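Local coordinates for protein open reading frame 2 (Aeromonas sobria, PDB 3WQB) that probably acts as a chaperone for a secreted serine protease, binding the folded enzyme through one face of its sheet and its C-terminal tail, at residues 33-38 / 136-141; 76-81 / 142-147; 84-89 / 132-137. All coordinates share one frame; numbering follows the deposited sequence.

Interaction 1. Residues 33-38 / 136-141; sequences EVNGQT and VQIELS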
loop_
_atom_site.group_PDB
_atom_site.type_symbol
_atom_site.label_atom_id
_atom_site.label_comp_id
_atom_site.label_asym_id
_atom_site.label_seq_id
_atom_site.Cartn_x
_atom_site.Cartn_y
_atom_site.Cartn_z
ATOM N N GLU B 33 -12.937 -12.694 -23.924
ATOM C CA GLU B 33 -13.579 -11.953 -22.842
ATOM C C GLU B 33 -13.676 -12.806 -21.584
ATOM O O GLU B 33 -14.280 -13.879 -21.600
ATOM C CB GLU B 33 -14.976 -11.468 -23.255
ATOM C CG GLU B 33 -14.999 -10.535 -24.465
ATOM C CD GLU B 33 -14.275 -9.221 -24.223
ATOM O OE1 GLU B 33 -13.424 -8.855 -25.062
ATOM O OE2 GLU B 33 -14.553 -8.558 -23.199
ATOM N N VAL B 34 -13.064 -12.330 -20.502
ATOM C CA VAL B 34 -13.132 -13.009 -19.206
ATOM C C VAL B 34 -13.378 -11.966 -18.124
ATOM O O VAL B 34 -12.674 -10.959 -18.062
ATOM C CB VAL B 34 -11.824 -13.777 -18.865
ATOM C CG1 VAL B 34 -12.037 -14.691 -17.654
ATOM C CG2 VAL B 34 -11.320 -14.584 -20.056
ATOM N N ASN B 35 -14.374 -12.221 -17.275
ATOM C CA ASN B 35 -14.737 -11.321 -16.173
ATOM C C ASN B 35 -15.003 -9.877 -16.614
ATOM O O ASN B 35 -14.657 -8.929 -15.905
ATOM C CB ASN B 35 -13.676 -11.335 -15.064
ATOM C CG ASN B 35 -13.383 -12.728 -14.537
ATOM O OD1 ASN B 35 -14.276 -13.568 -14.410
ATOM N ND2 ASN B 35 -12.119 -12.972 -14.214
ATOM N N GLY B 36 -15.600 -9.725 -17.792
ATOM C CA GLY B 36 -15.923 -8.406 -18.336
ATOM C C GLY B 36 -14.740 -7.624 -18.884
ATOM O O GLY B 36 -14.834 -6.407 -19.071
ATOM N N GLN B 37 -13.630 -8.315 -19.142
ATOM C CA GLN B 37 -12.428 -7.687 -19.696
ATOM C C GLN B 37 -11.804 -8.514 -20.820
ATOM O O GLN B 37 -12.010 -9.725 -20.902
ATOM C CB GLN B 37 -11.393 -7.424 -18.603
ATOM C CG GLN B 37 -11.704 -6.224 -17.719
ATOM C CD GLN B 37 -10.484 -5.714 -16.976
ATOM O OE1 GLN B 37 -9.496 -6.435 -16.807
ATOM N NE2 GLN B 37 -10.544 -4.463 -16.530
ATOM N N THR B 38 -11.025 -7.845 -21.667
ATOM C CA THR B 38 -10.416 -8.462 -22.842
ATOM C C THR B 38 -8.990 -8.950 -22.574
ATOM O O THR B 38 -8.116 -8.170 -22.188
ATOM C CB THR B 38 -10.412 -7.484 -24.038
ATOM O OG1 THR B 38 -11.743 -6.999 -24.261
ATOM C CG2 THR B 38 -9.911 -8.170 -25.298
ATOM N N VAL B 136 -20.341 -13.909 -10.638
ATOM C CA VAL B 136 -19.278 -14.913 -10.695
ATOM C C VAL B 136 -17.979 -14.297 -11.223
ATOM O O VAL B 136 -18.003 -13.421 -12.081
ATOM C CB VAL B 136 -19.713 -16.141 -11.559
ATOM C CG1 VAL B 136 -20.138 -15.715 -12.968
ATOM C CG2 VAL B 136 -18.618 -17.203 -11.629
ATOM N N GLN B 137 -16.849 -14.763 -10.696
ATOM C CA GLN B 137 -15.540 -14.362 -11.193
ATOM C C GLN B 137 -14.672 -15.602 -11.363
ATOM O O GLN B 137 -14.511 -16.395 -10.430
ATOM C CB GLN B 137 -14.870 -13.358 -10.238
ATOM C CG GLN B 137 -13.504 -12.827 -10.708
ATOM C CD GLN B 137 -12.806 -11.973 -9.656
ATOM O OE1 GLN B 137 -13.073 -12.100 -8.467
ATOM N NE2 GLN B 137 -11.914 -11.093 -10.096
ATOM N N ILE B 138 -14.146 -15.783 -12.569
ATOM C CA ILE B 138 -13.166 -16.832 -12.831
ATOM C C ILE B 138 -11.820 -16.362 -12.292
ATOM O O ILE B 138 -11.332 -15.297 -12.680
ATOM C CB ILE B 138 -13.045 -17.125 -14.346
ATOM C CG1 ILE B 138 -14.396 -17.594 -14.898
ATOM C CG2 ILE B 138 -11.960 -18.168 -14.608
ATOM C CD1 ILE B 138 -14.512 -17.582 -16.412
ATOM N N GLU B 139 -11.232 -17.133 -11.380
ATOM C CA GLU B 139 -9.937 -16.735 -10.826
ATOM C C GLU B 139 -8.810 -16.843 -11.848
ATOM O O GLU B 139 -8.565 -17.910 -12.420
ATOM C CB GLU B 139 -9.572 -17.518 -9.567
ATOM C CG GLU B 139 -8.164 -17.170 -9.082
ATOM C CD GLU B 139 -7.813 -17.784 -7.757
ATOM O OE1 GLU B 139 -7.993 -19.004 -7.585
ATOM O OE2 GLU B 139 -7.315 -17.039 -6.897
ATOM N N LEU B 140 -8.136 -15.724 -12.060
ATOM C CA LEU B 140 -6.969 -15.658 -12.922
ATOM C C LEU B 140 -5.771 -15.341 -12.040
ATOM O O LEU B 140 -5.614 -14.210 -11.564
ATOM C CB LEU B 140 -7.162 -14.606 -14.019
ATOM C CG LEU B 140 -8.419 -14.769 -14.890
ATOM C CD1 LEU B 140 -8.559 -13.609 -15.878
ATOM C CD2 LEU B 140 -8.450 -16.119 -15.622
ATOM N N SER B 141 -4.944 -16.356 -11.816
ATOM C CA SER B 141 -3.846 -16.290 -10.858
ATOM C C SER B 141 -2.562 -15.822 -11.518
ATOM O O SER B 141 -2.442 -15.822 -12.741
ATOM C CB SER B 141 -3.630 -17.659 -10.214
ATOM O OG SER B 141 -3.095 -18.571 -11.156
#

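Interaction 2. Residues 76-81 / 142-147; sequences PELTVS and GAEQQP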
loop_
_atom_site.group_PDB
_atom_site.type_symbol
_atom_site.label_atom_id
_atom_site.label_comp_id
_atom_site.label_asym_id
_atom_site.label_seq_id
_atom_site.Cartn_x
_atom_site.Cartn_y
_atom_site.Cartn_z
ATOM N N PRO B 76 1.451 -9.019 -15.831
ATOM C CA PRO B 76 1.903 -10.391 -15.631
ATOM C C PRO B 76 1.041 -11.398 -16.379
ATOM O O PRO B 76 -0.144 -11.154 -16.622
ATOM C CB PRO B 76 1.759 -10.594 -14.116
ATOM C CG PRO B 76 0.715 -9.620 -13.707
ATOM C CD PRO B 76 0.925 -8.432 -14.583
ATOM N N GLU B 77 1.666 -12.509 -16.747
ATOM C CA GLU B 77 0.988 -13.668 -17.301
ATOM C C GLU B 77 -0.012 -14.212 -16.278
ATOM O O GLU B 77 0.350 -14.462 -15.125
ATOM C CB GLU B 77 2.041 -14.726 -17.636
ATOM C CG GLU B 77 1.545 -15.943 -18.354
ATOM C CD GLU B 77 2.658 -16.941 -18.598
ATOM O OE1 GLU B 77 2.949 -17.748 -17.687
ATOM O OE2 GLU B 77 3.244 -16.913 -19.701
ATOM N N LEU B 78 -1.264 -14.389 -16.698
ATOM C CA LEU B 78 -2.295 -14.933 -15.807
ATOM C C LEU B 78 -2.678 -16.362 -16.175
ATOM O O LEU B 78 -2.633 -16.749 -17.344
ATOM C CB LEU B 78 -3.540 -14.041 -15.794
ATOM C CG LEU B 78 -3.365 -12.571 -15.399
ATOM C CD1 LEU B 78 -4.713 -11.869 -15.438
ATOM C CD2 LEU B 78 -2.719 -12.422 -14.033
ATOM N N THR B 79 -3.060 -17.136 -15.169
ATOM C CA THR B 79 -3.437 -18.529 -15.370
ATOM C C THR B 79 -4.815 -18.805 -14.791
ATOM O O THR B 79 -5.145 -18.351 -13.700
ATOM C CB THR B 79 -2.388 -19.485 -14.756
ATOM O OG1 THR B 79 -1.116 -19.220 -15.360
ATOM C CG2 THR B 79 -2.745 -20.938 -15.014
ATOM N N VAL B 80 -5.622 -19.548 -15.538
ATOM C CA VAL B 80 -6.919 -19.984 -15.042
ATOM C C VAL B 80 -6.652 -21.018 -13.957
ATOM O O VAL B 80 -6.188 -22.123 -14.247
ATOM C CB VAL B 80 -7.778 -20.601 -16.171
ATOM C CG1 VAL B 80 -9.131 -21.051 -15.626
ATOM C CG2 VAL B 80 -7.953 -19.612 -17.309
ATOM N N SER B 81 -6.920 -20.648 -12.707
ATOM C CA SER B 81 -6.585 -21.497 -11.565
ATOM C C SER B 81 -7.481 -22.727 -11.439
ATOM O O SER B 81 -7.076 -23.730 -10.848
ATOM C CB SER B 81 -6.638 -20.692 -10.262
ATOM O OG SER B 81 -7.976 -20.420 -9.876
ATOM N N GLY B 142 -1.603 -15.415 -10.692
ATOM C CA GLY B 142 -0.317 -14.953 -11.188
ATOM C C GLY B 142 0.286 -13.912 -10.278
ATOM O O GLY B 142 -0.265 -13.601 -9.212
ATOM N N ALA B 143 1.408 -13.360 -10.716
ATOM C CA ALA B 143 2.238 -12.507 -9.875
ATOM C C ALA B 143 1.786 -11.045 -9.900
ATOM O O ALA B 143 2.536 -10.153 -10.291
ATOM C CB ALA B 143 3.702 -12.647 -10.289
ATOM N N GLU B 144 0.554 -10.803 -9.464
ATOM C CA GLU B 144 -0.027 -9.468 -9.543
ATOM C C GLU B 144 0.520 -8.544 -8.456
ATOM O O GLU B 144 0.908 -7.405 -8.734
ATOM C CB GLU B 144 -1.554 -9.545 -9.531
ATOM C CG GLU B 144 -2.078 -10.196 -10.806
ATOM C CD GLU B 144 -3.584 -10.288 -10.857
ATOM O OE1 GLU B 144 -4.198 -9.468 -11.568
ATOM O OE2 GLU B 144 -4.153 -11.179 -10.189
ATOM N N GLN B 145 0.567 -9.043 -7.224
ATOM C CA GLN B 145 1.179 -8.290 -6.146
ATOM C C GLN B 145 2.699 -8.419 -6.197
ATOM O O GLN B 145 3.237 -9.500 -6.478
ATOM C CB GLN B 145 0.633 -8.744 -4.795
ATOM C CG GLN B 145 -0.887 -8.623 -4.666
ATOM C CD GLN B 145 -1.404 -7.196 -4.817
ATOM O OE1 GLN B 145 -0.710 -6.227 -4.496
ATOM N NE2 GLN B 145 -2.632 -7.067 -5.303
ATOM N N GLN B 146 3.376 -7.306 -5.939
ATOM C CA GLN B 146 4.826 -7.243 -6.041
ATOM C C GLN B 146 5.403 -6.720 -4.730
ATOM O O GLN B 146 4.851 -5.793 -4.133
ATOM C CB GLN B 146 5.253 -6.282 -7.163
ATOM C CG GLN B 146 4.388 -6.299 -8.430
ATOM C CD GLN B 146 4.329 -4.960 -9.153
ATOM O OE1 GLN B 146 3.783 -3.973 -8.642
ATOM N NE2 GLN B 146 4.868 -4.930 -10.364
ATOM N N PRO B 147 6.531 -7.285 -4.288
ATOM C CA PRO B 147 7.214 -6.712 -3.127
ATOM C C PRO B 147 7.627 -5.268 -3.378
ATOM O O PRO B 147 8.109 -4.928 -4.469
ATOM C CB PRO B 147 8.447 -7.605 -2.961
ATOM C CG PRO B 147 8.119 -8.863 -3.690
ATOM C CD PRO B 147 7.208 -8.490 -4.799
HETATM O O HOH W 1 2.439 -14.284 -13.197
#

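Interaction 3. Residues 84-89 / 132-137; sequences LLVEAD and EGVNVQ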
loop_
_atom_site.group_PDB
_atom_site.type_symbol
_atom_site.label_atom_id
_atom_site.label_comp_id
_atom_site.label_asym_id
_atom_site.label_seq_id
_atom_site.Cartn_x
_atom_site.Cartn_y
_atom_site.Cartn_z
ATOM N N LEU B 84 -13.668 -20.735 -9.186
ATOM C CA LEU B 84 -14.667 -19.710 -9.453
ATOM C C LEU B 84 -15.093 -19.088 -8.136
ATOM O O LEU B 84 -15.375 -19.806 -7.168
ATOM C CB LEU B 84 -15.902 -20.322 -10.130
ATOM C CG LEU B 84 -15.736 -21.024 -11.476
ATOM C CD1 LEU B 84 -16.794 -22.098 -11.635
ATOM C CD2 LEU B 84 -15.823 -20.038 -12.610
ATOM N N LEU B 85 -15.131 -17.761 -8.095
ATOM C CA LEU B 85 -15.720 -17.042 -6.960
ATOM C C LEU B 85 -17.165 -16.741 -7.307
ATOM O O LEU B 85 -17.457 -16.245 -8.393
ATOM C CB LEU B 85 -14.978 -15.736 -6.665
ATOM C CG LEU B 85 -13.468 -15.741 -6.412
ATOM C CD1 LEU B 85 -13.085 -14.426 -5.764
ATOM C CD2 LEU B 85 -12.981 -16.899 -5.562
ATOM N N VAL B 86 -18.064 -17.060 -6.383
ATOM C CA VAL B 86 -19.497 -16.883 -6.588
ATOM C C VAL B 86 -20.086 -16.146 -5.387
ATOM O O VAL B 86 -19.855 -16.539 -4.241
ATOM C CB VAL B 86 -20.198 -18.260 -6.778
ATOM C CG1 VAL B 86 -21.711 -18.139 -6.711
ATOM C CG2 VAL B 86 -19.792 -18.880 -8.099
ATOM N N GLU B 87 -20.831 -15.073 -5.645
ATOM C CA GLU B 87 -21.517 -14.365 -4.567
ATOM C C GLU B 87 -22.849 -15.044 -4.248
ATOM O O GLU B 87 -23.855 -14.833 -4.928
ATOM C CB GLU B 87 -21.705 -12.882 -4.887
ATOM C CG GLU B 87 -22.144 -12.069 -3.673
ATOM C CD GLU B 87 -21.965 -10.576 -3.849
ATOM O OE1 GLU B 87 -21.943 -10.097 -5.004
ATOM O OE2 GLU B 87 -21.854 -9.879 -2.816
ATOM N N ALA B 88 -22.821 -15.879 -3.217
ATOM C CA ALA B 88 -23.988 -16.624 -2.763
ATOM C C ALA B 88 -23.708 -17.093 -1.347
ATOM O O ALA B 88 -22.550 -17.293 -0.973
ATOM C CB ALA B 88 -24.238 -17.823 -3.668
ATOM N N ASP B 89 -24.768 -17.274 -0.564
ATOM C CA ASP B 89 -24.646 -17.898 0.753
ATOM C C ASP B 89 -24.209 -19.355 0.579
ATOM O O ASP B 89 -24.304 -19.901 -0.521
ATOM C CB ASP B 89 -25.971 -17.808 1.520
ATOM C CG ASP B 89 -27.062 -18.681 0.914
ATOM O OD1 ASP B 89 -27.019 -19.916 1.106
ATOM O OD2 ASP B 89 -27.971 -18.130 0.262
ATOM N N GLU B 132 -28.283 -16.833 -14.919
ATOM C CA GLU B 132 -29.110 -17.197 -13.769
ATOM C C GLU B 132 -29.144 -16.097 -12.698
ATOM O O GLU B 132 -29.787 -16.258 -11.655
ATOM C CB GLU B 132 -28.625 -18.520 -13.157
ATOM C CG GLU B 132 -28.864 -19.751 -14.037
ATOM C CD GLU B 132 -28.336 -21.053 -13.432
ATOM O OE1 GLU B 132 -28.421 -22.095 -14.120
ATOM O OE2 GLU B 132 -27.838 -21.047 -12.283
ATOM N N GLY B 133 -28.454 -14.988 -12.960
ATOM C CA GLY B 133 -28.440 -13.834 -12.054
ATOM C C GLY B 133 -27.432 -13.924 -10.921
ATOM O O GLY B 133 -27.567 -13.243 -9.902
ATOM N N VAL B 134 -26.418 -14.765 -11.097
ATOM C CA VAL B 134 -25.393 -14.961 -10.080
ATOM C C VAL B 134 -24.122 -14.216 -10.483
ATOM O O VAL B 134 -23.668 -14.327 -11.622
ATOM C CB VAL B 134 -25.093 -16.466 -9.863
ATOM C CG1 VAL B 134 -24.143 -16.667 -8.694
ATOM C CG2 VAL B 134 -26.388 -17.246 -9.638
ATOM N N ASN B 135 -23.578 -13.431 -9.554
ATOM C CA ASN B 135 -22.283 -12.780 -9.744
ATOM C C ASN B 135 -21.152 -13.793 -9.596
ATOM O O ASN B 135 -21.037 -14.464 -8.575
ATOM C CB ASN B 135 -22.099 -11.628 -8.750
ATOM C CG ASN B 135 -22.682 -10.316 -9.252
ATOM O OD1 ASN B 135 -23.788 -10.273 -9.792
ATOM N ND2 ASN B 135 -21.930 -9.234 -9.072
ATOM N N VAL B 136 -20.341 -13.909 -10.638
ATOM C CA VAL B 136 -19.278 -14.913 -10.695
ATOM C C VAL B 136 -17.979 -14.297 -11.223
ATOM O O VAL B 136 -18.003 -13.421 -12.081
ATOM C CB VAL B 136 -19.713 -16.141 -11.559
ATOM C CG1 VAL B 136 -20.138 -15.715 -12.968
ATOM C CG2 VAL B 136 -18.618 -17.203 -11.629
ATOM N N GLN B 137 -16.849 -14.763 -10.696
ATOM C CA GLN B 137 -15.540 -14.362 -11.193
ATOM C C GLN B 137 -14.672 -15.602 -11.363
ATOM O O GLN B 137 -14.511 -16.395 -10.430
ATOM C CB GLN B 137 -14.870 -13.358 -10.238
ATOM C CG GLN B 137 -13.504 -12.827 -10.708
ATOM C CD GLN B 137 -12.806 -11.973 -9.656
ATOM O OE1 GLN B 137 -13.073 -12.100 -8.467
ATOM N NE2 GLN B 137 -11.914 -11.093 -10.096
HETATM O O HOH W 2 -24.677 -13.342 -7.014
#

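Interaction 1. Residues 33-38 / 136-141
N35, at the tip of a type I' β-hairpin formed by strands 31-34 and 37-40, reaches across to I138 and joins its side-chain amide to the backbone of strand 136-141. It has the largest buried surface of the contact. OD1 of N35 accepts the I138 N-H at 2.9 Å, the donor standing 20° out of the carbonyl plane, while ND2 of N35 gives a straighter bond, also 2.9 Å, to I138 O on a lone pair. Because the two bonds pull on both ends of one amide, its rotation is fixed, and the side chain meets the strand much as a neighbouring backbone would. The backbone bonds of Q137, E139 and S141 go instead to strands 83-87 and 78-81. N35 CG sits beside its own backbone N (chi1 -55°), a setting that slides one face of the amide under Q137 CG, 3.8 Å from ND2 of N35. The amide of Q137, turned 75° from that of N35, has its OE1 bonded to a backbone of the partner protein.

V34 packs near the opposite face. Its CG1, anti to the backbone N, touches I138 CD1 at 4.0 Å, and L63 and Y39 cover the same apolar patch. On this same side of the amide, L140 brings its CD1 methyl to 4.0 Å from N35 ND2 and 4.1 Å from V34 CG1.

Interaction 2. Residues 76-81 / 142-147
The pyrrolidine ring of P76 meets the other segment with its CB-CG edge: A143 O and E144 CG approach that edge displaced to opposite sides of the mean ring plane, with CG of P76 3.9 Å from A143 O. The second flat group, the carboxylate of E144, takes a methyl over one face, L78 CD2 standing 3.9 Å almost directly above E144 CD. An extended chain beyond CG, after a first torsion that leaves CG beside the backbone N (chi1 -68°), brings the acid to this methyl. OE1 of E144 also has a long, weak ion pair with a basic side chain of the partner protein.

No direct hydrogen bond joins the two backbones. Water 1 does so instead, donating to E77 O and accepting from A143 N, each at 2.8 Å. G142, whose CA lies 4.0 Å from E77 O, adopts an extended, positive-phi conformation, and A143 is the centre of an inverse gamma turn closed by a weak bond from E144 N to G142 O. The chain thus bends away from strand 78-81, and Q146 and P147 then pair antiparallel with a strand of the partner protein, an intermolecular β-sheet extension by a C-terminal tail.

Interaction 3. Residues 84-89 / 132-137
L85 O is approached by two donors from strand 136-141: Q137 N at 2.8 Å, in the carbonyl plane, and V136 CA at 3.2 Å in a CA-H...O contact. Q137 O is met likewise, by L85 N at 2.8 Å and by L84 CA farther off. These bonds make L85 and Q137 an antiparallel hydrogen-bonded pair and V86 and V136 the non-hydrogen-bonded pair beside it. E87 N continues the ladder to N135 O at 3.0 Å, and water 2 takes over where the strands diverge, linking E87 O to N135 N.

The two faces differ. On one, V86 CG1 presses on V134 CG1 at 3.5 Å, tighter than usual for methyl groups, and V86 CG2 meets V136 CG2 at 4.1 Å. The rotation of V136 (chi1 56°) turns that CG2 toward both V86 and L85 O. Helices 90-98 and 122-131 cover these valines through L96, A126 and L129. On the other face, L85 CD1 lies 3.6 Å from Q137 OE1, the two side chains running side by side. E87 lies alongside N135, and its OE2 forms a salt bridge with a basic side chain of the partner protein. The ladder therefore separates an apolar, helix-covered interior from a mixed surface, with L85 among polar side chains, that meets the partner protein.

Strand 136-141 is shared by interactions 1 and 3, which have V136 and Q137 in common, and interaction 2 starts at the residue after it. The centres of interactions 1 and 2 are about 13 Å apart, those of interactions 1 and 3 about 12 Å, and those of interactions 2 and 3, on opposite sides of the chain's centre, about 22 Å. Along the chain, 84-89 and 132-137 lie between 76-81 and 142-147. Strands 83-87 and 136-141 are the first and last of a ferredoxin-like βαββαβ core, with helices 90-98 and 122-131 and strands 102-108 and 111-116; strand 78-81 is added beyond 136-141. Interaction 1 adds the N-terminal hairpin, interaction 2 the partner-binding tail.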